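Local coordinates for protein probable tRNA pseudouridine synthase D (PDB 1Z2Z) that probably converts uridine at position 13 of transfer RNA to pseudouridine, at residues G24-E29 and F135-R140; V139-N144 and P405-A410. All blocks are in the same frame, centred on the assembly; numbering follows the deposited sequence.

Two contacts made by one strand, 130-142, illustrate how an internal strand joins distant parts of a chain. From the N terminus, the loop 24-29 comes first, just ahead of strand 33-39; contact 1 closes a long loop when the chain returns to it at 135-140, after several strands of the mixed sheet have been laid down. Contact 2 starts on that same strand, sharing Val139 and Arg140, and closes a second, longer loop, far richer in helix than in strand, at 405-410. The two loops therefore follow one another, overlapping just at the shared residues. Together they tie the loop 24-29 and the late strand 408-417 to strand 130-142 of the mixed sheet.

Contact 1. Residues G24-E29 and F135-R140; sequences GQLRQE and FRITVR
Leu26 holds CG anti to its carbonyl carbon (chi1 -51°), Val139 has CG2 anti to its own, Arg140 sets CG likewise before running extended to NE, and Gln28 is extended beyond CG; these torsions bring a methyl group onto Val139 and the aliphatic Arg140 chain against Gln28. CD2 of Leu26 touches CG2 of Val139 at 3.4 Å, the two side chains crossing obliquely. The same methyl lies 4.2 Å from CG2 of Ile137. On the Arg140 side, Gln28 crosses the arginine chain at about a right angle, its OE1 within 3.4 Å of Arg140 CD and its amide plane turned 81° from the guanidinium. That oxygen is hydrogen-bonded to Asn404, while Arg140 NE forms a salt bridge with Asp32.

Between these two meetings the loop docks as a single antiparallel bridge on strand 130-142 of the mixed sheet. Gln25 N donates to Arg140 O at 2.7 Å, nearly along the C=O axis, and Arg140 N returns a straighter bond to Gln25 O at 2.9 Å (170° at the hydrogen). Gly24 adopts backbone angles suited to glycine, and a CB there would strike Val139 CG1. Beyond the bridge the chains separate, and a water spans the gap, accepting from Arg27 N at 2.7 Å and donating to Thr138 O at 2.8 Å. The turn at Arg27 leads toward the predicted active site: its NH2 forms a salt bridge with Asp86, the predicted nucleophile. Leu426 and Met430 of helix 423-430 pack against Leu26.

Contact 2. Residues V139-N144 and P405-A410; sequences VRNIEN and PGKSKA
Lys407 can be followed outward from its CB, which sits 3.4 Å from Ile142 O and is also near Asn141 CA. CG is anti to the carbonyl carbon; bends at chi2 (-72°) and chi4 (56°) turn the chain alongside Asn141, both side chains pointing the same way, and set NZ beside the Asn141 amide. CG, CD and CE pass in turn along that amide. An alanine here would keep the CB contact with Ile142 O but would probably leave the Asn141 side chain without this aliphatic flank and so less firmly placed.

The backbone explains why these two side chains meet. Strand 130-142 pairs antiparallel with strand 408-417, and Asn141 and Ile142 together face Ser408, a G1 beta bulge. Asn141 takes up the positive phi (73°) usual for the first bulge residue. On one side of the bulge Val139 and Ala410 form a hydrogen-bonded pair, Val139 N to Ala410 O and Ala410 N to Val139 O, each 2.7 Å. Across the bulge, Ile142 N to Ser408 O and Ser408 N to Ile142 O are both weak, the latter at 3.4 Å.

Asn144, just past the end of strand 130-142, receives a hydrogen bond on its O from Ser408 OG, linking turn to strand, although the modelled position of OG is uncertain. Thr149 of helix 146-163 packs against Ile142 and Asn144. On the face carrying Arg140 and Lys409, the two long chains lie side by side, Lys409 CD 3.4 Å from Arg140 NH2. Arg140 NE is held by a salt bridge to Asp32; the two like charges would probably disfavour each other, and Glu402, in a long, weak ion pair with each, may offset part of that cost.

Contact 1. Residues G24-E29 and F135-R140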
ATOM      1  N   GLY A  24      21.370   0.302  -4.125  1.00 45.73           N
ATOM      2  CA  GLY A  24      21.148   1.125  -5.301  1.00 43.14           C
ATOM      3  C   GLY A  24      20.071   2.178  -5.102  1.00 41.84           C
ATOM      4  O   GLY A  24      19.611   2.408  -3.979  1.00 41.21           O
ATOM      5  N   GLN A  25      19.651   2.808  -6.194  1.00 39.87           N
ATOM      6  CA  GLN A  25      18.638   3.856  -6.131  1.00 38.79           C
ATOM      7  C   GLN A  25      17.618   3.742  -7.254  1.00 37.87           C
ATOM      8  O   GLN A  25      17.853   3.048  -8.247  1.00 36.30           O
ATOM      9  CB  GLN A  25      19.321   5.212  -6.197  1.00 39.40           C
ATOM     10  CG  GLN A  25      20.203   5.337  -7.413  1.00 40.33           C
ATOM     11  CD  GLN A  25      21.031   6.595  -7.399  1.00 40.76           C
ATOM     12  OE1 GLN A  25      21.516   7.035  -8.441  1.00 40.48           O
ATOM     13  NE2 GLN A  25      21.211   7.181  -6.215  1.00 39.06           N
ATOM     14  N   LEU A  26      16.491   4.430  -7.097  1.00 37.48           N
ATOM     15  CA  LEU A  26      15.430   4.379  -8.102  1.00 38.34           C
ATOM     16  C   LEU A  26      14.959   5.756  -8.576  1.00 38.23           C
ATOM     17  O   LEU A  26      15.264   6.777  -7.960  1.00 37.60           O
ATOM     18  CB  LEU A  26      14.226   3.613  -7.554  1.00 39.34           C
ATOM     19  CG  LEU A  26      14.380   2.230  -6.921  1.00 40.10           C
ATOM     20  CD1 LEU A  26      12.968   1.715  -6.622  1.00 38.71           C
ATOM     21  CD2 LEU A  26      15.122   1.258  -7.845  1.00 39.61           C
ATOM     22  N   ARG A  27      14.210   5.776  -9.673  1.00 37.26           N
ATOM     23  CA  ARG A  27      13.702   7.029 -10.202  1.00 38.25           C
ATOM     24  C   ARG A  27      14.839   7.986 -10.539  1.00 39.46           C
ATOM     25  O   ARG A  27      14.691   9.206 -10.418  1.00 38.20           O
ATOM     26  CB  ARG A  27      12.777   7.717  -9.185  1.00 38.13           C
ATOM     27  CG  ARG A  27      11.293   7.369  -9.268  1.00 36.75           C
ATOM     28  CD  ARG A  27      10.930   6.268  -8.297  1.00 38.10           C
ATOM     29  NE  ARG A  27       9.567   6.381  -7.762  1.00 38.17           N
ATOM     30  CZ  ARG A  27       8.448   6.161  -8.454  1.00 38.90           C
ATOM     31  NH1 ARG A  27       8.493   5.817  -9.728  1.00 39.69           N
ATOM     32  NH2 ARG A  27       7.269   6.261  -7.866  1.00 40.31           N
ATOM     33  N   GLN A  28      15.983   7.448 -10.942  1.00 41.03           N
ATOM     34  CA  GLN A  28      17.091   8.328 -11.275  1.00 41.57           C
ATOM     35  C   GLN A  28      16.746   9.020 -12.587  1.00 41.65           C
ATOM     36  O   GLN A  28      17.096  10.179 -12.809  1.00 41.80           O
ATOM     37  CB  GLN A  28      18.401   7.555 -11.422  1.00 42.39           C
ATOM     38  CG  GLN A  28      19.595   8.383 -10.944  1.00 43.82           C
ATOM     39  CD  GLN A  28      20.913   7.912 -11.508  1.00 43.75           C
ATOM     40  OE1 GLN A  28      21.298   6.755 -11.345  1.00 42.96           O
ATOM     41  NE2 GLN A  28      21.618   8.816 -12.178  1.00 45.11           N
ATOM     42  N   GLU A  29      16.039   8.295 -13.446  1.00 40.95           N
ATOM     43  CA  GLU A  29      15.610   8.817 -14.731  1.00 39.80           C
ATOM     44  C   GLU A  29      14.163   8.437 -14.992  1.00 38.37           C
ATOM     45  O   GLU A  29      13.799   7.274 -14.884  1.00 38.97           O
ATOM     46  CB  GLU A  29      16.517   8.279 -15.832  1.00 40.58           C
ATOM     47  CG  GLU A  29      17.867   8.922 -15.766  1.00 40.88           C
ATOM     48  CD  GLU A  29      17.742  10.417 -15.847  1.00 43.75           C
ATOM     49  OE1 GLU A  29      18.626  11.141 -15.305  1.00 41.82           O
ATOM     50  OE2 GLU A  29      16.740  10.866 -16.472  1.00 45.33           O
ATOM     51  N   PHE A 135       4.911  -3.632 -14.686  1.00 30.21           N
ATOM     52  CA  PHE A 135       5.997  -2.792 -14.212  1.00 32.05           C
ATOM     53  C   PHE A 135       7.288  -3.111 -14.936  1.00 34.77           C
ATOM     54  O   PHE A 135       7.479  -4.215 -15.455  1.00 36.86           O
ATOM     55  CB  PHE A 135       6.221  -2.953 -12.709  1.00 29.67           C
ATOM     56  CG  PHE A 135       5.132  -2.356 -11.864  1.00 30.09           C
ATOM     57  CD1 PHE A 135       4.076  -3.147 -11.399  1.00 32.63           C
ATOM     58  CD2 PHE A 135       5.165  -1.012 -11.518  1.00 29.47           C
ATOM     59  CE1 PHE A 135       3.063  -2.611 -10.599  1.00 29.90           C
ATOM     60  CE2 PHE A 135       4.171  -0.454 -10.723  1.00 31.03           C
ATOM     61  CZ  PHE A 135       3.111  -1.260 -10.258  1.00 33.50           C
ATOM     62  N   ARG A 136       8.167  -2.118 -14.959  1.00 37.28           N
ATOM     63  CA  ARG A 136       9.478  -2.191 -15.592  1.00 39.11           C
ATOM     64  C   ARG A 136      10.319  -1.204 -14.797  1.00 39.65           C
ATOM     65  O   ARG A 136      10.510  -0.072 -15.230  1.00 42.38           O
ATOM     66  CB  ARG A 136       9.369  -1.727 -17.041  1.00 39.93           C
ATOM     67  CG  ARG A 136      10.689  -1.526 -17.751  1.00 42.49           C
ATOM     68  CD  ARG A 136      11.039  -2.741 -18.572  1.00 46.36           C
ATOM     69  NE  ARG A 136      12.386  -2.660 -19.129  1.00 49.02           N
ATOM     70  CZ  ARG A 136      12.923  -3.590 -19.912  1.00 50.74           C
ATOM     71  NH1 ARG A 136      14.158  -3.439 -20.373  1.00 52.60           N
ATOM     72  NH2 ARG A 136      12.225  -4.671 -20.246  1.00 50.95           N
ATOM     73  N   ILE A 137      10.795  -1.620 -13.627  1.00 38.52           N
ATOM     74  CA  ILE A 137      11.593  -0.745 -12.775  1.00 38.84           C
ATOM     75  C   ILE A 137      13.077  -0.964 -13.017  1.00 38.23           C
ATOM     76  O   ILE A 137      13.488  -2.037 -13.443  1.00 39.84           O
ATOM     77  CB  ILE A 137      11.263  -0.980 -11.286  1.00 39.56           C
ATOM     78  CG1 ILE A 137       9.756  -0.822 -11.083  1.00 40.33           C
ATOM     79  CG2 ILE A 137      12.013   0.013 -10.402  1.00 37.42           C
ATOM     80  CD1 ILE A 137       9.295  -1.136  -9.680  1.00 43.44           C
ATOM     81  N   THR A 138      13.875   0.063 -12.753  1.00 37.66           N
ATOM     82  CA  THR A 138      15.318  -0.007 -12.953  1.00 36.42           C
ATOM     83  C   THR A 138      16.050   0.522 -11.732  1.00 35.52           C
ATOM     84  O   THR A 138      15.887   1.684 -11.368  1.00 34.63           O
ATOM     85  CB  THR A 138      15.745   0.843 -14.152  1.00 37.25           C
ATOM     86  OG1 THR A 138      15.193   0.287 -15.351  1.00 40.37           O
ATOM     87  CG2 THR A 138      17.271   0.898 -14.255  1.00 37.64           C
ATOM     88  N   VAL A 139      16.858  -0.330 -11.108  1.00 34.54           N
ATOM     89  CA  VAL A 139      17.626   0.067  -9.939  1.00 34.74           C
ATOM     90  C   VAL A 139      19.004   0.418 -10.506  1.00 36.44           C
ATOM     91  O   VAL A 139      19.522  -0.306 -11.362  1.00 38.27           O
ATOM     92  CB  VAL A 139      17.736  -1.114  -8.902  1.00 34.14           C
ATOM     93  CG1 VAL A 139      18.227  -0.602  -7.558  1.00 30.46           C
ATOM     94  CG2 VAL A 139      16.384  -1.802  -8.728  1.00 31.48           C
ATOM     95  N   ARG A 140      19.574   1.538 -10.062  1.00 36.83           N
ATOM     96  CA  ARG A 140      20.892   2.006 -10.526  1.00 36.41           C
ATOM     97  C   ARG A 140      21.834   2.339  -9.363  1.00 38.50           C
ATOM     98  O   ARG A 140      21.385   2.606  -8.250  1.00 39.00           O
ATOM     99  CB  ARG A 140      20.743   3.272 -11.389  1.00 32.72           C
ATOM    100  CG  ARG A 140      20.062   3.091 -12.727  1.00 27.37           C
ATOM    101  CD  ARG A 140      20.056   4.402 -13.489  1.00 24.55           C
ATOM    102  NE  ARG A 140      19.363   4.307 -14.775  1.00 22.18           N
ATOM    103  CZ  ARG A 140      19.769   3.564 -15.800  1.00 23.83           C
ATOM    104  NH1 ARG A 140      19.071   3.536 -16.923  1.00 24.04           N
ATOM    105  NH2 ARG A 140      20.876   2.842 -15.711  1.00 26.35           N
TER
HETATM  106  O   HOH W   1      13.671   3.343 -10.774  1.00 17.68           O

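Contact 2. Residues V139-N144 and P405-A410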
ATOM      1  N   VAL A 139      16.858  -0.330 -11.108  1.00 34.54           N
ATOM      2  CA  VAL A 139      17.626   0.067  -9.939  1.00 34.74           C
ATOM      3  C   VAL A 139      19.004   0.418 -10.506  1.00 36.44           C
ATOM      4  O   VAL A 139      19.522  -0.306 -11.362  1.00 38.27           O
ATOM      5  CB  VAL A 139      17.736  -1.114  -8.902  1.00 34.14           C
ATOM      6  CG1 VAL A 139      18.227  -0.602  -7.558  1.00 30.46           C
ATOM      7  CG2 VAL A 139      16.384  -1.802  -8.728  1.00 31.48           C
ATOM      8  N   ARG A 140      19.574   1.538 -10.062  1.00 36.83           N
ATOM      9  CA  ARG A 140      20.892   2.006 -10.526  1.00 36.41           C
ATOM     10  C   ARG A 140      21.834   2.339  -9.363  1.00 38.50           C
ATOM     11  O   ARG A 140      21.385   2.606  -8.250  1.00 39.00           O
ATOM     12  CB  ARG A 140      20.743   3.272 -11.389  1.00 32.72           C
ATOM     13  CG  ARG A 140      20.062   3.091 -12.727  1.00 27.37           C
ATOM     14  CD  ARG A 140      20.056   4.402 -13.489  1.00 24.55           C
ATOM     15  NE  ARG A 140      19.363   4.307 -14.775  1.00 22.18           N
ATOM     16  CZ  ARG A 140      19.769   3.564 -15.800  1.00 23.83           C
ATOM     17  NH1 ARG A 140      19.071   3.536 -16.923  1.00 24.04           N
ATOM     18  NH2 ARG A 140      20.876   2.842 -15.711  1.00 26.35           N
ATOM     19  N   ASN A 141      23.138   2.327  -9.640  1.00 41.23           N
ATOM     20  CA  ASN A 141      24.169   2.659  -8.650  1.00 43.77           C
ATOM     21  C   ASN A 141      24.400   1.601  -7.570  1.00 45.88           C
ATOM     22  O   ASN A 141      24.510   1.910  -6.377  1.00 44.02           O
ATOM     23  CB  ASN A 141      23.846   3.992  -7.972  1.00 43.34           C
ATOM     24  CG  ASN A 141      25.080   4.674  -7.424  1.00 42.96           C
ATOM     25  OD1 ASN A 141      24.991   5.598  -6.615  1.00 39.71           O
ATOM     26  ND2 ASN A 141      26.245   4.230  -7.878  1.00 44.36           N
ATOM     27  N   ILE A 142      24.478   0.352  -8.001  1.00 48.50           N
ATOM     28  CA  ILE A 142      24.707  -0.735  -7.081  1.00 53.35           C
ATOM     29  C   ILE A 142      26.201  -1.005  -6.942  1.00 55.57           C
ATOM     30  O   ILE A 142      26.936  -1.070  -7.934  1.00 53.92           O
ATOM     31  CB  ILE A 142      23.991  -2.018  -7.544  1.00 55.19           C
ATOM     32  CG1 ILE A 142      24.370  -3.182  -6.616  1.00 56.80           C
ATOM     33  CG2 ILE A 142      24.346  -2.311  -8.980  1.00 55.97           C
ATOM     34  CD1 ILE A 142      23.708  -4.506  -6.964  1.00 59.86           C
ATOM     35  N   GLU A 143      26.628  -1.168  -5.692  1.00 58.72           N
ATOM     36  CA  GLU A 143      28.020  -1.429  -5.352  1.00 61.40           C
ATOM     37  C   GLU A 143      28.501  -2.801  -5.841  1.00 62.13           C
ATOM     38  O   GLU A 143      29.364  -3.411  -5.214  1.00 62.67           O
ATOM     39  CB  GLU A 143      28.205  -1.330  -3.825  1.00 64.11           C
ATOM     40  CG  GLU A 143      27.462  -2.416  -3.010  1.00 67.38           C
ATOM     41  CD  GLU A 143      27.615  -2.265  -1.492  1.00 68.99           C
ATOM     42  OE1 GLU A 143      28.768  -2.236  -0.996  1.00 69.65           O
ATOM     43  OE2 GLU A 143      26.576  -2.188  -0.791  1.00 68.30           O
ATOM     44  N   ASN A 144      27.939  -3.295  -6.942  1.00 63.20           N
ATOM     45  CA  ASN A 144      28.348  -4.592  -7.492  1.00 64.26           C
ATOM     46  C   ASN A 144      28.568  -4.518  -8.992  1.00 64.44           C
ATOM     47  O   ASN A 144      28.282  -3.503  -9.625  1.00 65.09           O
ATOM     48  CB  ASN A 144      27.310  -5.687  -7.213  1.00 66.18           C
ATOM     49  CG  ASN A 144      27.366  -6.205  -5.791  1.00 67.93           C
ATOM     50  OD1 ASN A 144      28.420  -6.637  -5.310  1.00 69.03           O
ATOM     51  ND2 ASN A 144      26.226  -6.177  -5.110  1.00 68.64           N
ATOM     52  N   PRO A 405      28.983   5.059 -13.984  1.00 50.19           N
ATOM     53  CA  PRO A 405      30.148   4.280 -14.421  1.00 48.56           C
ATOM     54  C   PRO A 405      30.837   3.529 -13.280  1.00 49.00           C
ATOM     55  O   PRO A 405      31.198   4.124 -12.259  1.00 49.42           O
ATOM     56  CB  PRO A 405      31.032   5.336 -15.065  1.00 48.63           C
ATOM     57  CG  PRO A 405      30.724   6.559 -14.261  1.00 48.66           C
ATOM     58  CD  PRO A 405      29.238   6.507 -14.117  1.00 49.21           C
ATOM     59  N   GLY A 406      31.010   2.219 -13.468  1.00 47.83           N
ATOM     60  CA  GLY A 406      31.641   1.381 -12.463  1.00 45.95           C
ATOM     61  C   GLY A 406      30.618   0.605 -11.648  1.00 45.86           C
ATOM     62  O   GLY A 406      30.941  -0.427 -11.047  1.00 45.50           O
ATOM     63  N   LYS A 407      29.380   1.108 -11.621  1.00 44.79           N
ATOM     64  CA  LYS A 407      28.280   0.466 -10.882  1.00 41.55           C
ATOM     65  C   LYS A 407      27.406  -0.315 -11.849  1.00 38.91           C
ATOM     66  O   LYS A 407      27.534  -0.188 -13.066  1.00 39.94           O
ATOM     67  CB  LYS A 407      27.389   1.499 -10.181  1.00 41.04           C
ATOM     68  CG  LYS A 407      28.104   2.684  -9.555  1.00 41.98           C
ATOM     69  CD  LYS A 407      28.877   2.331  -8.307  1.00 40.95           C
ATOM     70  CE  LYS A 407      29.727   3.522  -7.865  1.00 42.71           C
ATOM     71  NZ  LYS A 407      28.940   4.780  -7.654  1.00 42.04           N
ATOM     72  N   SER A 408      26.502  -1.111 -11.302  1.00 36.18           N
ATOM     73  CA  SER A 408      25.607  -1.899 -12.135  1.00 35.11           C
ATOM     74  C   SER A 408      24.151  -1.428 -11.983  1.00 32.79           C
ATOM     75  O   SER A 408      23.851  -0.572 -11.153  1.00 31.79           O
ATOM     76  CB  SER A 408      25.741  -3.375 -11.760  1.00 35.41           C
ATOM     77  OG  SER A 408      27.100  -3.772 -11.793  1.00 38.39           O
ATOM     78  N   LYS A 409      23.256  -1.977 -12.795  1.00 30.96           N
ATOM     79  CA  LYS A 409      21.844  -1.618 -12.732  1.00 30.07           C
ATOM     80  C   LYS A 409      21.012  -2.888 -12.849  1.00 30.55           C
ATOM     81  O   LYS A 409      21.488  -3.898 -13.362  1.00 30.33           O
ATOM     82  CB  LYS A 409      21.483  -0.670 -13.876  1.00 27.18           C
ATOM     83  CG  LYS A 409      21.649  -1.317 -15.241  1.00 24.84           C
ATOM     84  CD  LYS A 409      21.109  -0.453 -16.346  1.00 23.16           C
ATOM     85  CE  LYS A 409      21.190  -1.206 -17.642  1.00 24.82           C
ATOM     86  NZ  LYS A 409      20.814  -0.367 -18.803  1.00 27.94           N
ATOM     87  N   ALA A 410      19.769  -2.837 -12.388  1.00 32.69           N
ATOM     88  CA  ALA A 410      18.894  -4.008 -12.456  1.00 34.18           C
ATOM     89  C   ALA A 410      17.544  -3.612 -13.041  1.00 34.96           C
ATOM     90  O   ALA A 410      16.962  -2.614 -12.633  1.00 37.50           O
ATOM     91  CB  ALA A 410      18.714  -4.594 -11.065  1.00 33.58           C
TER